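Local coordinates for nitrate regulatory protein (Klebsiella oxytoca, PDB 4AKK), which responds to nitrate and nitrite by binding a factor-independent terminator in the nasF operon leader RNA, so that transcription continues into the nasFEDCBA operon, at residues A[185-190]-A[238-243]; A[191-196]-A[295-300]. All coordinates share one frame; numbering follows the deposited sequence.

How the contacts relate
Both contacts draw on helix 180-212, and their centres lie about 9 Å apart within the NIT domain. Contact 1 joins 185-190 to the C-terminal end of helix 217-240 and the turn that follows; it is partly buried and rests on aliphatic groups, from alanine to leucine, with an arginine lying against a glutamine at its periphery. Contact 2 sets the next six residues of the same helix, 191-196, against helix 277-312 and is buried throughout, yet it encloses a lysine-glutamate salt bridge and a water. The two meet at Leu189, whose CD1 packs 4.1 Å from CB of Leu300, and their packing is continuous there.

Contact 1. Residues A[185-190]-A[238-243]; sequences RMVALY and QALAQP
Arg185 reaches Gln242 although its CB starts out directed away from 238-243. The chain runs extended from CG to NE, and chi4 of -89° turns CZ out of that line. The guanidinium arrives at the CG methylene of Gln242, where NH2 of Arg185 lies 3.8 Å from CG of Gln242. The two side chains cross at about a right angle, and guanidinium and amide planes are 29° apart. No hydrogen bond joins them, and the touch is one of van der Waals contact. Val187 follows on the next flank of the helix. Its CG1, anti to the backbone N (chi1 167°), meets CD1 of Leu240 at 3.4 Å, tighter than usual for two methyl groups. CB of Ala188 points toward the end of helix 217-240: it lies 3.8 Å from CB of Leu240 and 4.4 Å from CB of Ala241. The small methyl allows a close backbone approach, with the CA atoms of Ala188 and Leu240 only 5.3 Å apart. Leu240 therefore touches two successive residues of the helix, through CD1 at Val187 and through CB at Ala188. At Ala241 the chain leaves helical geometry, and Gln242 occupies the N-cap position of helix 243-252, its N bonded to OE1 of Gln245. The contact thus joins the N-terminal part of helix 180-212 to the short break between helices 217-240 and 243-252. Helix 341-358 packs on Val187 and Leu240 through Val343, while Arg185 also lies on Asp303 and Ala307 of helix 277-312.

Contact 2. Residues A[191-196]-A[295-300]; sequences SFMQGK and GVEELL
Glu297 and Phe192 bury the most surface here, and they meet where CB of Glu297 lies 3.6 Å from CE1 of the ring. Phe192 has CG anti to the backbone N (chi1 -172°); its CB points toward 295-300, and the ring lies among Val296, Glu297 and Leu300. Val296 and Leu300 add apolar contacts: CG1 of Val296 comes to 3.8 Å from CE2 of Phe192, and CD1 of Leu300 to 3.9 Å from CG of Phe192, at the root of the ring. Both aliphatic side chains cross the phenylalanine at about a right angle. Phe237 of helix 217-240 adds an edge-to-face ring contact.

Beyond its CB, Glu297 stretches out fully and carries its carboxylate across to Lys196 and Met193. OE1 takes a weak hydrogen bond from NZ of Lys196 at 3.2 Å, part of a salt bridge, and is also paired with Arg294. OE2 lies 3.0 Å from CG of Met193 and accepts hydrogen bonds from Ser67 and, at 2.6 Å, from a water. That water in turn accepts a weak bond from NZ of Lys196. The bend of the lysine at chi4 (-81°) places NZ beside OE1 of Glu297, and NZ is shared with Gln74 and His71. Two nearby positive groups would probably favour an ionised carboxylate in this buried setting. The helix segments run nearly antiparallel, at 160°, with their axes 10.7 Å apart. Such near-antiparallel alignment is characteristic of the all-helical bundle of the NIT nitrate-sensing domain, here with a polar cluster inside the bundle beside its aromatic packing.

Contact 1. Residues A[185-190]-A[238-243]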
ATOM      1  N   ARG A 185     -16.393   4.029   4.727  1.00 37.86           N
ATOM      2  CA  ARG A 185     -17.289   2.978   5.226  1.00 38.81           C
ATOM      3  C   ARG A 185     -17.096   1.670   4.479  1.00 35.64           C
ATOM      4  O   ARG A 185     -17.184   0.600   5.072  1.00 32.83           O
ATOM      5  CB  ARG A 185     -18.759   3.392   5.117  1.00 35.10           C
ATOM      6  CG  ARG A 185     -19.234   4.320   6.214  1.00 37.72           C
ATOM      7  CD  ARG A 185     -20.696   4.702   6.008  1.00 39.72           C
ATOM      8  NE  ARG A 185     -21.072   5.766   6.927  1.00 47.51           N
ATOM      9  CZ  ARG A 185     -21.541   5.559   8.152  1.00 43.69           C
ATOM     10  NH1 ARG A 185     -21.703   4.324   8.603  1.00 40.31           N
ATOM     11  NH2 ARG A 185     -21.843   6.591   8.927  1.00 46.14           N
ATOM     12  N   MET A 186     -16.843   1.759   3.175  1.00 35.26           N
ATOM     13  CA  MET A 186     -16.625   0.567   2.371  1.00 35.95           C
ATOM     14  C   MET A 186     -15.362  -0.152   2.805  1.00 33.58           C
ATOM     15  O   MET A 186     -15.348  -1.372   2.913  1.00 32.80           O
ATOM     16  CB  MET A 186     -16.580   0.888   0.871  1.00 36.34           C
ATOM     17  CG  MET A 186     -17.958   1.005   0.237  1.00 44.45           C
ATOM     18  SD  MET A 186     -18.763  -0.566  -0.189  1.00 36.08           S
ATOM     19  CE  MET A 186     -18.074  -1.700   0.985  1.00 36.24           C
ATOM     20  N   VAL A 187     -14.304   0.601   3.071  1.00 36.02           N
ATOM     21  CA  VAL A 187     -13.057  -0.017   3.503  1.00 36.39           C
ATOM     22  C   VAL A 187     -13.180  -0.639   4.900  1.00 28.90           C
ATOM     23  O   VAL A 187     -12.680  -1.740   5.141  1.00 32.13           O
ATOM     24  CB  VAL A 187     -11.879   0.975   3.438  1.00 35.93           C
ATOM     25  CG1 VAL A 187     -10.665   0.426   4.190  1.00 34.43           C
ATOM     26  CG2 VAL A 187     -11.524   1.249   1.990  1.00 38.91           C
ATOM     27  N   ALA A 188     -13.850   0.060   5.808  1.00 33.46           N
ATOM     28  CA  ALA A 188     -14.119  -0.474   7.145  1.00 30.45           C
ATOM     29  C   ALA A 188     -14.898  -1.790   7.064  1.00 33.54           C
ATOM     30  O   ALA A 188     -14.585  -2.751   7.768  1.00 32.32           O
ATOM     31  CB  ALA A 188     -14.893   0.553   7.988  1.00 30.82           C
ATOM     32  N   LEU A 189     -15.922  -1.821   6.212  1.00 31.17           N
ATOM     33  CA  LEU A 189     -16.704  -3.028   5.983  1.00 34.39           C
ATOM     34  C   LEU A 189     -15.859  -4.159   5.388  1.00 30.12           C
ATOM     35  O   LEU A 189     -15.880  -5.294   5.882  1.00 29.98           O
ATOM     36  CB  LEU A 189     -17.891  -2.728   5.058  1.00 36.89           C
ATOM     37  CG  LEU A 189     -18.670  -3.947   4.560  1.00 34.65           C
ATOM     38  CD1 LEU A 189     -19.342  -4.649   5.728  1.00 37.69           C
ATOM     39  CD2 LEU A 189     -19.701  -3.555   3.497  1.00 39.39           C
ATOM     40  N   TYR A 190     -15.123  -3.844   4.326  1.00 30.29           N
ATOM     41  CA  TYR A 190     -14.247  -4.820   3.689  1.00 32.15           C
ATOM     42  C   TYR A 190     -13.259  -5.377   4.710  1.00 30.99           C
ATOM     43  O   TYR A 190     -13.028  -6.582   4.766  1.00 25.38           O
ATOM     44  CB  TYR A 190     -13.481  -4.192   2.517  1.00 30.11           C
ATOM     45  CG  TYR A 190     -12.381  -5.080   1.996  1.00 32.99           C
ATOM     46  CD1 TYR A 190     -12.679  -6.271   1.348  1.00 36.09           C
ATOM     47  CD2 TYR A 190     -11.047  -4.740   2.166  1.00 33.70           C
ATOM     48  CE1 TYR A 190     -11.686  -7.097   0.880  1.00 36.61           C
ATOM     49  CE2 TYR A 190     -10.040  -5.566   1.700  1.00 40.01           C
ATOM     50  CZ  TYR A 190     -10.371  -6.747   1.059  1.00 41.39           C
ATOM     51  OH  TYR A 190      -9.385  -7.577   0.590  1.00 51.14           O
ATOM     52  N   GLN A 238     -11.468  -1.068  13.122  1.00 38.12           N
ATOM     53  CA  GLN A 238     -11.631  -0.226  14.298  1.00 40.81           C
ATOM     54  C   GLN A 238     -11.162   1.192  14.048  1.00 37.40           C
ATOM     55  O   GLN A 238     -11.794   2.135  14.489  1.00 41.12           O
ATOM     56  CB  GLN A 238     -10.900  -0.821  15.497  1.00 47.93           C
ATOM     57  CG  GLN A 238     -11.467  -2.168  15.921  1.00 54.34           C
ATOM     58  CD  GLN A 238     -10.974  -2.606  17.283  1.00 64.43           C
ATOM     59  OE1 GLN A 238     -10.176  -3.541  17.397  1.00 56.49           O
ATOM     60  NE2 GLN A 238     -11.444  -1.926  18.328  1.00 64.87           N
ATOM     61  N   ALA A 239     -10.054   1.343  13.337  1.00 36.22           N
ATOM     62  CA  ALA A 239      -9.580   2.671  12.987  1.00 38.40           C
ATOM     63  C   ALA A 239     -10.579   3.422  12.103  1.00 40.22           C
ATOM     64  O   ALA A 239     -10.673   4.641  12.172  1.00 44.33           O
ATOM     65  CB  ALA A 239      -8.216   2.595  12.309  1.00 38.49           C
ATOM     66  N   LEU A 240     -11.338   2.704  11.285  1.00 34.51           N
ATOM     67  CA  LEU A 240     -12.127   3.378  10.255  1.00 37.22           C
ATOM     68  C   LEU A 240     -13.612   3.460  10.515  1.00 36.78           C
ATOM     69  O   LEU A 240     -14.307   4.235   9.864  1.00 38.62           O
ATOM     70  CB  LEU A 240     -11.913   2.723   8.900  1.00 36.17           C
ATOM     71  CG  LEU A 240     -10.519   2.936   8.322  1.00 40.45           C
ATOM     72  CD1 LEU A 240     -10.348   2.066   7.098  1.00 36.32           C
ATOM     73  CD2 LEU A 240     -10.309   4.416   7.994  1.00 37.91           C
ATOM     74  N   ALA A 241     -14.105   2.661  11.451  1.00 39.83           N
ATOM     75  CA  ALA A 241     -15.543   2.593  11.685  1.00 40.69           C
ATOM     76  C   ALA A 241     -16.030   3.719  12.595  1.00 42.02           C
ATOM     77  O   ALA A 241     -15.235   4.465  13.162  1.00 38.82           O
ATOM     78  CB  ALA A 241     -15.938   1.230  12.252  1.00 35.69           C
ATOM     79  N   GLN A 242     -17.346   3.829  12.729  1.00 43.84           N
ATOM     80  CA  GLN A 242     -17.945   4.858  13.570  1.00 43.75           C
ATOM     81  C   GLN A 242     -18.010   4.377  15.013  1.00 42.15           C
ATOM     82  O   GLN A 242     -18.096   3.175  15.266  1.00 42.99           O
ATOM     83  CB  GLN A 242     -19.339   5.216  13.047  1.00 41.87           C
ATOM     84  CG  GLN A 242     -19.323   5.743  11.607  1.00 44.35           C
ATOM     85  CD  GLN A 242     -18.557   7.056  11.476  1.00 54.96           C
ATOM     86  OE1 GLN A 242     -18.782   7.993  12.245  1.00 56.78           O
ATOM     87  NE2 GLN A 242     -17.648   7.128  10.502  1.00 48.15           N
ATOM     88  N   PRO A 243     -17.965   5.317  15.971  1.00 48.77           N
ATOM     89  CA  PRO A 243     -17.939   4.940  17.389  1.00 45.93           C
ATOM     90  C   PRO A 243     -19.071   4.001  17.819  1.00 44.05           C
ATOM     91  O   PRO A 243     -18.820   3.114  18.632  1.00 46.93           O
ATOM     92  CB  PRO A 243     -18.027   6.293  18.106  1.00 50.04           C
ATOM     93  CG  PRO A 243     -17.361   7.235  17.147  1.00 47.18           C
ATOM     94  CD  PRO A 243     -17.803   6.772  15.785  1.00 41.20           C
TER

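Contact 2. Residues A[191-196]-A[295-300]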
ATOM      1  N   SER A 191     -12.667  -4.491   5.506  1.00 29.39           N
ATOM      2  CA  SER A 191     -11.732  -4.932   6.534  1.00 31.14           C
ATOM      3  C   SER A 191     -12.418  -5.943   7.431  1.00 32.09           C
ATOM      4  O   SER A 191     -11.859  -6.985   7.742  1.00 33.29           O
ATOM      5  CB  SER A 191     -11.238  -3.765   7.383  1.00 30.28           C
ATOM      6  OG  SER A 191     -10.610  -2.784   6.583  1.00 29.87           O
ATOM      7  N   PHE A 192     -13.631  -5.615   7.861  1.00 31.55           N
ATOM      8  CA  PHE A 192     -14.371  -6.480   8.757  1.00 31.59           C
ATOM      9  C   PHE A 192     -14.711  -7.807   8.072  1.00 31.18           C
ATOM     10  O   PHE A 192     -14.551  -8.875   8.659  1.00 28.86           O
ATOM     11  CB  PHE A 192     -15.648  -5.773   9.234  1.00 32.02           C
ATOM     12  CG  PHE A 192     -16.378  -6.509  10.312  1.00 37.97           C
ATOM     13  CD1 PHE A 192     -17.257  -7.533   9.996  1.00 33.84           C
ATOM     14  CD2 PHE A 192     -16.180  -6.182  11.647  1.00 33.72           C
ATOM     15  CE1 PHE A 192     -17.932  -8.215  10.990  1.00 35.00           C
ATOM     16  CE2 PHE A 192     -16.852  -6.864  12.645  1.00 34.02           C
ATOM     17  CZ  PHE A 192     -17.726  -7.880  12.317  1.00 32.79           C
ATOM     18  N   MET A 193     -15.197  -7.730   6.834  1.00 29.82           N
ATOM     19  CA  MET A 193     -15.586  -8.919   6.088  1.00 30.46           C
ATOM     20  C   MET A 193     -14.381  -9.847   5.953  1.00 32.19           C
ATOM     21  O   MET A 193     -14.497 -11.073   6.046  1.00 33.69           O
ATOM     22  CB  MET A 193     -16.111  -8.542   4.687  1.00 33.67           C
ATOM     23  CG  MET A 193     -17.565  -8.032   4.636  1.00 32.67           C
ATOM     24  SD  MET A 193     -18.071  -7.378   3.010  1.00 32.02           S
ATOM     25  CE  MET A 193     -18.272  -8.891   2.102  1.00 35.22           C
ATOM     26  N   GLN A 194     -13.220  -9.245   5.729  1.00 30.80           N
ATOM     27  CA  GLN A 194     -11.994  -9.997   5.517  1.00 35.33           C
ATOM     28  C   GLN A 194     -11.504 -10.656   6.812  1.00 27.42           C
ATOM     29  O   GLN A 194     -11.072 -11.804   6.802  1.00 27.22           O
ATOM     30  CB  GLN A 194     -10.911  -9.087   4.920  1.00 33.13           C
ATOM     31  CG  GLN A 194      -9.700  -9.840   4.404  1.00 38.33           C
ATOM     32  CD  GLN A 194     -10.050 -10.845   3.322  1.00 42.16           C
ATOM     33  OE1 GLN A 194      -9.997 -12.059   3.544  1.00 38.65           O
ATOM     34  NE2 GLN A 194     -10.417 -10.347   2.146  1.00 39.25           N
ATOM     35  N   GLY A 195     -11.585  -9.941   7.928  1.00 26.81           N
ATOM     36  CA  GLY A 195     -11.238 -10.536   9.204  1.00 28.13           C
ATOM     37  C   GLY A 195     -12.132 -11.734   9.514  1.00 27.62           C
ATOM     38  O   GLY A 195     -11.680 -12.749  10.054  1.00 28.29           O
ATOM     39  N   LYS A 196     -13.409 -11.597   9.168  1.00 28.43           N
ATOM     40  CA  LYS A 196     -14.430 -12.609   9.438  1.00 29.19           C
ATOM     41  C   LYS A 196     -14.191 -13.816   8.552  1.00 31.12           C
ATOM     42  O   LYS A 196     -14.386 -14.952   8.976  1.00 30.07           O
ATOM     43  CB  LYS A 196     -15.815 -12.012   9.165  1.00 30.46           C
ATOM     44  CG  LYS A 196     -16.982 -12.954   9.306  1.00 30.63           C
ATOM     45  CD  LYS A 196     -18.298 -12.159   9.262  1.00 38.49           C
ATOM     46  CE  LYS A 196     -19.518 -13.067   9.180  1.00 36.20           C
ATOM     47  NZ  LYS A 196     -19.778 -13.539   7.794  1.00 34.07           N
ATOM     48  N   GLY A 295     -23.745 -10.487  13.067  1.00 36.53           N
ATOM     49  CA  GLY A 295     -24.655  -9.492  13.619  1.00 35.89           C
ATOM     50  C   GLY A 295     -24.118  -8.091  13.417  1.00 39.53           C
ATOM     51  O   GLY A 295     -24.814  -7.203  12.919  1.00 42.92           O
ATOM     52  N   VAL A 296     -22.858  -7.894  13.780  1.00 37.38           N
ATOM     53  CA  VAL A 296     -22.226  -6.602  13.598  1.00 36.83           C
ATOM     54  C   VAL A 296     -22.106  -6.229  12.121  1.00 41.40           C
ATOM     55  O   VAL A 296     -22.336  -5.080  11.742  1.00 37.64           O
ATOM     56  CB  VAL A 296     -20.842  -6.556  14.260  1.00 39.12           C
ATOM     57  CG1 VAL A 296     -20.135  -5.297  13.864  1.00 29.61           C
ATOM     58  CG2 VAL A 296     -20.975  -6.631  15.776  1.00 46.55           C
ATOM     59  N   GLU A 297     -21.750  -7.200  11.288  1.00 36.90           N
ATOM     60  CA  GLU A 297     -21.574  -6.946   9.866  1.00 36.73           C
ATOM     61  C   GLU A 297     -22.880  -6.470   9.220  1.00 39.07           C
ATOM     62  O   GLU A 297     -22.874  -5.603   8.338  1.00 38.48           O
ATOM     63  CB  GLU A 297     -21.070  -8.221   9.179  1.00 42.20           C
ATOM     64  CG  GLU A 297     -20.891  -8.113   7.680  1.00 39.28           C
ATOM     65  CD  GLU A 297     -20.532  -9.459   7.042  1.00 43.80           C
ATOM     66  OE1 GLU A 297     -20.879 -10.526   7.612  1.00 36.88           O
ATOM     67  OE2 GLU A 297     -19.906  -9.444   5.963  1.00 34.61           O
ATOM     68  N   GLU A 298     -23.998  -7.050   9.647  1.00 37.31           N
ATOM     69  CA  GLU A 298     -25.302  -6.629   9.141  1.00 42.46           C
ATOM     70  C   GLU A 298     -25.589  -5.173   9.518  1.00 42.27           C
ATOM     71  O   GLU A 298     -26.217  -4.435   8.754  1.00 41.08           O
ATOM     72  CB  GLU A 298     -26.410  -7.558   9.653  1.00 42.42           C
ATOM     73  CG  GLU A 298     -26.282  -8.982   9.133  1.00 43.08           C
ATOM     74  CD  GLU A 298     -27.416  -9.884   9.575  1.00 52.04           C
ATOM     75  OE1 GLU A 298     -27.894  -9.730  10.719  1.00 58.45           O
ATOM     76  OE2 GLU A 298     -27.823 -10.758   8.778  1.00 56.38           O
ATOM     77  N   LEU A 299     -25.109  -4.752  10.683  1.00 35.95           N
ATOM     78  CA  LEU A 299     -25.305  -3.376  11.112  1.00 42.58           C
ATOM     79  C   LEU A 299     -24.512  -2.437  10.215  1.00 44.13           C
ATOM     80  O   LEU A 299     -24.984  -1.357   9.838  1.00 38.64           O
ATOM     81  CB  LEU A 299     -24.875  -3.181  12.569  1.00 45.94           C
ATOM     82  CG  LEU A 299     -24.705  -1.704  12.969  1.00 55.57           C
ATOM     83  CD1 LEU A 299     -26.049  -0.979  13.053  1.00 52.68           C
ATOM     84  CD2 LEU A 299     -23.931  -1.535  14.274  1.00 51.43           C
ATOM     85  N   LEU A 300     -23.298  -2.849   9.869  1.00 41.43           N
ATOM     86  CA  LEU A 300     -22.442  -1.995   9.057  1.00 37.56           C
ATOM     87  C   LEU A 300     -23.125  -1.718   7.725  1.00 33.98           C
ATOM     88  O   LEU A 300     -23.108  -0.598   7.229  1.00 38.40           O
ATOM     89  CB  LEU A 300     -21.078  -2.640   8.832  1.00 34.07           C
ATOM     90  CG  LEU A 300     -20.263  -2.999  10.076  1.00 38.83           C
ATOM     91  CD1 LEU A 300     -18.917  -3.615   9.659  1.00 33.98           C
ATOM     92  CD2 LEU A 300     -20.064  -1.761  10.959  1.00 38.15           C
TER
HETATM   93  O   HOH W   1     -19.793 -11.828   4.857  1.00 34.41           O